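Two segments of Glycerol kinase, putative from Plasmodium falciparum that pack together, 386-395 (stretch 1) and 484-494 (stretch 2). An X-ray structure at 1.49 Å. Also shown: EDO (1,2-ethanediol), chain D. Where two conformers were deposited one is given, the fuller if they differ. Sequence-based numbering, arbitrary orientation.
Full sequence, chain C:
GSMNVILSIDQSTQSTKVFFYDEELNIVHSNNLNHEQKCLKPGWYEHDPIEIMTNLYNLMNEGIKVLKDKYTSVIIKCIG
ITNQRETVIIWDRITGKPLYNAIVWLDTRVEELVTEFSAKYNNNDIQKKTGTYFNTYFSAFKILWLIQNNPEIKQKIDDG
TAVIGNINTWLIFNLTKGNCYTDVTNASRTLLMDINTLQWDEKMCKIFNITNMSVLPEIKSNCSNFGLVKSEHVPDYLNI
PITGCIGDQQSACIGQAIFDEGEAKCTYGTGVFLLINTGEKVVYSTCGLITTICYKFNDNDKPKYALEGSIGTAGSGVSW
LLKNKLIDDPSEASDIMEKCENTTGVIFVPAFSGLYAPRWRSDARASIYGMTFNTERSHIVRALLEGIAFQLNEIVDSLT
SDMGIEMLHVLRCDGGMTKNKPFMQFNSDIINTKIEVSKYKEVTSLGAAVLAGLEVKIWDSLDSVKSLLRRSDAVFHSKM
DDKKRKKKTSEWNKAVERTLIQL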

# COMPACT_ATOMS: atom_id res chain seq x y z
N GLU C 386 -8.23 -8.48 7.62
CA GLU C 386 -7.83 -9.86 7.68
C GLU C 386 -6.58 -10.05 8.50
O GLU C 386 -6.48 -11.03 9.24
CB GLU C 386 -7.71 -10.48 6.31
CG GLU C 386 -9.01 -10.59 5.46
CD GLU C 386 -8.85 -11.52 4.24
OE1 GLU C 386 -7.69 -11.99 3.92
OE2 GLU C 386 -9.90 -11.79 3.56
N GLY C 387 -5.61 -9.18 8.29
CA GLY C 387 -4.37 -9.23 9.11
C GLY C 387 -4.57 -9.16 10.63
O GLY C 387 -3.79 -9.70 11.38
N ILE C 388 -5.65 -8.52 11.09
CA ILE C 388 -6.02 -8.57 12.52
C ILE C 388 -6.29 -10.00 12.93
O ILE C 388 -5.76 -10.49 13.94
CB ILE C 388 -7.16 -7.58 12.85
CG1 ILE C 388 -6.83 -6.11 12.40
CG2 ILE C 388 -7.59 -7.70 14.36
CD1 ILE C 388 -8.00 -5.14 12.54
N ALA C 389 -7.19 -10.65 12.17
CA ALA C 389 -7.54 -12.05 12.42
C ALA C 389 -6.39 -12.99 12.41
O ALA C 389 -6.22 -13.79 13.34
CB ALA C 389 -8.68 -12.50 11.48
N PHE C 390 -5.53 -12.85 11.37
CA PHE C 390 -4.33 -13.70 11.35
C PHE C 390 -3.41 -13.53 12.55
O PHE C 390 -2.84 -14.51 13.04
CB PHE C 390 -3.56 -13.44 10.05
CG PHE C 390 -4.22 -14.02 8.82
CD1 PHE C 390 -4.48 -15.41 8.69
CD2 PHE C 390 -4.61 -13.17 7.78
CE1 PHE C 390 -5.09 -15.89 7.50
CE2 PHE C 390 -5.19 -13.67 6.64
CZ PHE C 390 -5.47 -15.03 6.54
N GLN C 391 -3.25 -12.29 13.00
CA GLN C 391 -2.45 -12.06 14.19
C GLN C 391 -3.11 -12.67 15.47
O GLN C 391 -2.42 -13.27 16.33
CB GLN C 391 -2.25 -10.53 14.36
CG GLN C 391 -1.19 -9.92 13.41
CD GLN C 391 -1.10 -8.46 13.65
OE1 GLN C 391 -0.28 -8.01 14.42
NE2 GLN C 391 -2.01 -7.67 13.03
N LEU C 392 -4.43 -12.52 15.55
CA LEU C 392 -5.16 -13.06 16.67
C LEU C 392 -5.01 -14.58 16.72
O LEU C 392 -4.87 -15.18 17.78
CB LEU C 392 -6.60 -12.58 16.60
CG LEU C 392 -7.37 -12.93 17.87
CD1 LEU C 392 -6.78 -12.32 19.18
CD2 LEU C 392 -8.86 -12.62 17.68
N ASN C 393 -5.03 -15.22 15.55
CA ASN C 393 -4.87 -16.67 15.48
C ASN C 393 -3.53 -17.13 16.04
O ASN C 393 -3.44 -18.12 16.77
CB ASN C 393 -4.98 -17.10 14.04
CG ASN C 393 -4.85 -18.60 13.89
OD1 ASN C 393 -5.49 -19.37 14.63
ND2 ASN C 393 -4.07 -19.03 12.86
N GLU C 394 -2.49 -16.36 15.72
CA GLU C 394 -1.18 -16.65 16.31
C GLU C 394 -1.15 -16.57 17.87
O GLU C 394 -0.56 -17.42 18.56
CB GLU C 394 -0.07 -15.76 15.71
CG GLU C 394 0.07 -15.98 14.24
CD GLU C 394 1.34 -15.36 13.62
OE1 GLU C 394 2.20 -14.80 14.35
OE2 GLU C 394 1.47 -15.46 12.35
N ILE C 395 -1.78 -15.56 18.39
CA ILE C 395 -2.02 -15.38 19.81
C ILE C 395 -2.78 -16.56 20.39
O ILE C 395 -2.38 -17.08 21.45
CB ILE C 395 -2.69 -14.02 20.12
CG1 ILE C 395 -1.66 -12.88 19.93
CG2 ILE C 395 -3.26 -13.95 21.54
CD1 ILE C 395 -2.26 -11.45 19.89
N LYS C 484 -9.21 -24.79 3.57
CA LYS C 484 -9.25 -23.44 3.18
C LYS C 484 -8.46 -22.64 4.26
O LYS C 484 -7.69 -21.73 3.93
CB LYS C 484 -10.63 -22.88 3.08
CG LYS C 484 -10.63 -21.46 2.62
CD LYS C 484 -11.95 -21.03 2.11
CE LYS C 484 -12.00 -19.62 1.61
NZ LYS C 484 -13.07 -19.53 0.48
N ARG C 485 -8.69 -22.99 5.53
CA ARG C 485 -8.02 -22.26 6.63
C ARG C 485 -6.51 -22.42 6.53
O ARG C 485 -5.74 -21.43 6.69
CB ARG C 485 -8.50 -22.77 8.00
CG ARG C 485 -7.87 -22.05 9.21
CD ARG C 485 -8.42 -22.55 10.53
NE ARG C 485 -7.73 -22.01 11.71
CZ ARG C 485 -7.18 -22.67 12.73
NH1 ARG C 485 -7.24 -24.01 12.83
NH2 ARG C 485 -6.62 -21.95 13.71
N LYS C 486 -6.05 -23.65 6.33
CA LYS C 486 -4.62 -23.93 6.22
C LYS C 486 -4.03 -23.21 5.07
O LYS C 486 -2.92 -22.68 5.15
CB LYS C 486 -4.43 -25.42 6.05
CG LYS C 486 -4.20 -26.10 7.28
CD LYS C 486 -5.01 -25.64 8.47
N LYS C 487 -4.75 -23.11 3.98
CA LYS C 487 -4.26 -22.42 2.81
C LYS C 487 -4.09 -20.93 3.10
O LYS C 487 -3.06 -20.38 2.79
CB LYS C 487 -5.20 -22.58 1.64
CG LYS C 487 -4.68 -21.98 0.40
CD LYS C 487 -5.41 -22.57 -0.82
CE LYS C 487 -5.18 -21.73 -2.13
NZ LYS C 487 -5.61 -22.52 -3.44
N LYS C 488 -5.12 -20.32 3.68
CA LYS C 488 -5.08 -18.87 3.98
C LYS C 488 -3.96 -18.56 4.99
O LYS C 488 -3.30 -17.52 4.87
CB LYS C 488 -6.44 -18.43 4.54
CG LYS C 488 -7.44 -18.38 3.44
CD LYS C 488 -8.74 -17.67 3.88
CE LYS C 488 -9.64 -17.33 2.72
NZ LYS C 488 -9.07 -16.08 2.01
N THR C 489 -3.81 -19.39 6.00
CA THR C 489 -2.83 -19.16 7.09
C THR C 489 -1.46 -19.35 6.51
O THR C 489 -0.53 -18.67 6.88
CB THR C 489 -3.10 -19.93 8.34
OG1 THR C 489 -2.98 -21.28 8.11
CG2 THR C 489 -4.49 -19.71 8.81
N SER C 490 -1.31 -20.27 5.57
CA SER C 490 -0.01 -20.38 4.81
C SER C 490 0.34 -19.11 4.01
O SER C 490 1.52 -18.66 3.96
CB SER C 490 -0.05 -21.64 3.91
OG SER C 490 1.00 -21.53 2.94
N GLU C 491 -0.65 -18.51 3.35
CA GLU C 491 -0.48 -17.32 2.63
C GLU C 491 -0.01 -16.19 3.57
O GLU C 491 0.90 -15.43 3.22
CB GLU C 491 -1.71 -16.87 1.88
CG GLU C 491 -1.99 -17.83 0.72
CD GLU C 491 -3.42 -17.81 0.16
OE1 GLU C 491 -4.41 -17.12 0.64
OE2 GLU C 491 -3.53 -18.59 -0.84
N TRP C 492 -0.69 -16.05 4.72
CA TRP C 492 -0.29 -15.08 5.70
C TRP C 492 1.14 -15.29 6.17
O TRP C 492 2.02 -14.39 6.22
CB TRP C 492 -1.23 -15.22 6.86
CG TRP C 492 -0.77 -14.48 8.09
CD1 TRP C 492 -0.22 -15.06 9.20
CD2 TRP C 492 -0.73 -13.06 8.32
NE1 TRP C 492 0.16 -14.10 10.09
CE2 TRP C 492 -0.22 -12.88 9.61
CE3 TRP C 492 -1.19 -11.97 7.62
CZ2 TRP C 492 -0.04 -11.63 10.19
CZ3 TRP C 492 -1.04 -10.71 8.21
CH2 TRP C 492 -0.51 -10.57 9.49
N ASN C 493 1.40 -16.54 6.47
CA ASN C 493 2.74 -16.93 7.01
C ASN C 493 3.87 -16.60 6.04
O ASN C 493 4.90 -16.09 6.44
CB ASN C 493 2.80 -18.41 7.31
CG ASN C 493 2.14 -18.80 8.59
OD1 ASN C 493 1.90 -17.96 9.47
ND2 ASN C 493 1.79 -20.13 8.70
N LYS C 494 3.64 -16.78 4.76
CA LYS C 494 4.68 -16.47 3.76
C LYS C 494 4.87 -14.97 3.64
O LYS C 494 5.99 -14.49 3.53
CB LYS C 494 4.30 -17.07 2.44
CG LYS C 494 4.38 -18.56 2.48
CD LYS C 494 4.35 -19.19 1.15
CE LYS C 494 3.81 -18.32 -0.00
NZ LYS C 494 2.28 -18.31 -0.16
C1 EDO D . -5.83 -14.50 2.78
O1 EDO D . -7.16 -14.47 3.35
C2 EDO D . -5.86 -13.82 1.39
O2 EDO D . -6.70 -14.57 0.46
O HOH W 1 -9.43 -12.91 1.19
O HOH W 2 0.26 -17.67 11.41

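Which polar contacts tie the two helices directly? There are two hydrogen bonds. The shorter runs from Trp492 NE1 to Glu394 OE2, 2.9 Å, with an N-H...O angle of 153°; the carboxylate lies at the edge of the indole, near its plane, where the N-H points. Glu394, with chi1 in m and chi2 in t, extends its carboxylate to that position. The second runs from Arg485 NH2 to Asn393 OD1, 3.0 Å, and is more bent at 135°. The CA-to-CB bond of Arg485 points sideways, but its side chain, t from chi1 to chi3, is long enough to bring the guanidinium to the amide oxygen, which meets it at the edge.

What do water and the bound 1,2-ethanediol add? Water 2 donates to both Glu394 OE2 (2.7 Å) and Asn493 OD1 (2.6 Å), bridging two oxygen acceptors that could not bond to each other without a proton between them. The diol, probably from the crystallisation liquor, makes another link, at Glu386: its O1 donates to Glu386 OE1 at 2.6 Å and accepts from Lys488 NZ at 2.8 Å. Water 1 adds a second route, donating to Glu386 OE2 at 2.7 Å and accepting a weak bond from Lys488 NZ at 3.3 Å.

How do Phe390 and Trp492 form the centre of the packing? The helices cross almost at right angles, at -97°, and these residues bring their CA atoms within 7.1 Å. Their CA-to-CB bonds point toward the opposing helix, and the side chains interlock reciprocally: Phe390 CB sits 3.4 Å from the centroid of the Trp492 five-membered ring, while Trp492 CB sits 3.8 Å from the centroid of the Phe390 ring, each over a face. The planes differ by 11°, yet the rings are slid apart and barely overlap, so each ring covers the other's methylene. Both are buried.

What completes the pocket around these rings? Trp492 is a knob among Gly387, Phe390, Gln391 and Glu394. Gly387, which has no side chain, lays its CA 3.8 Å from Trp492 CZ3. Gln391 packs its CG 3.8 Å from Trp492 CZ2, while its NE2 donates to Gly387 O at 3.2 Å, which gives one N-H of the buried amide a partner within its own helix. Thr489 CG2 approaches Phe390 CE1 at 4.1 Å, and Lys488 CB lies 4.1 Å from Phe390 CZ; the lysine thus offers aliphatic carbon to the ring and its charged end to the diol.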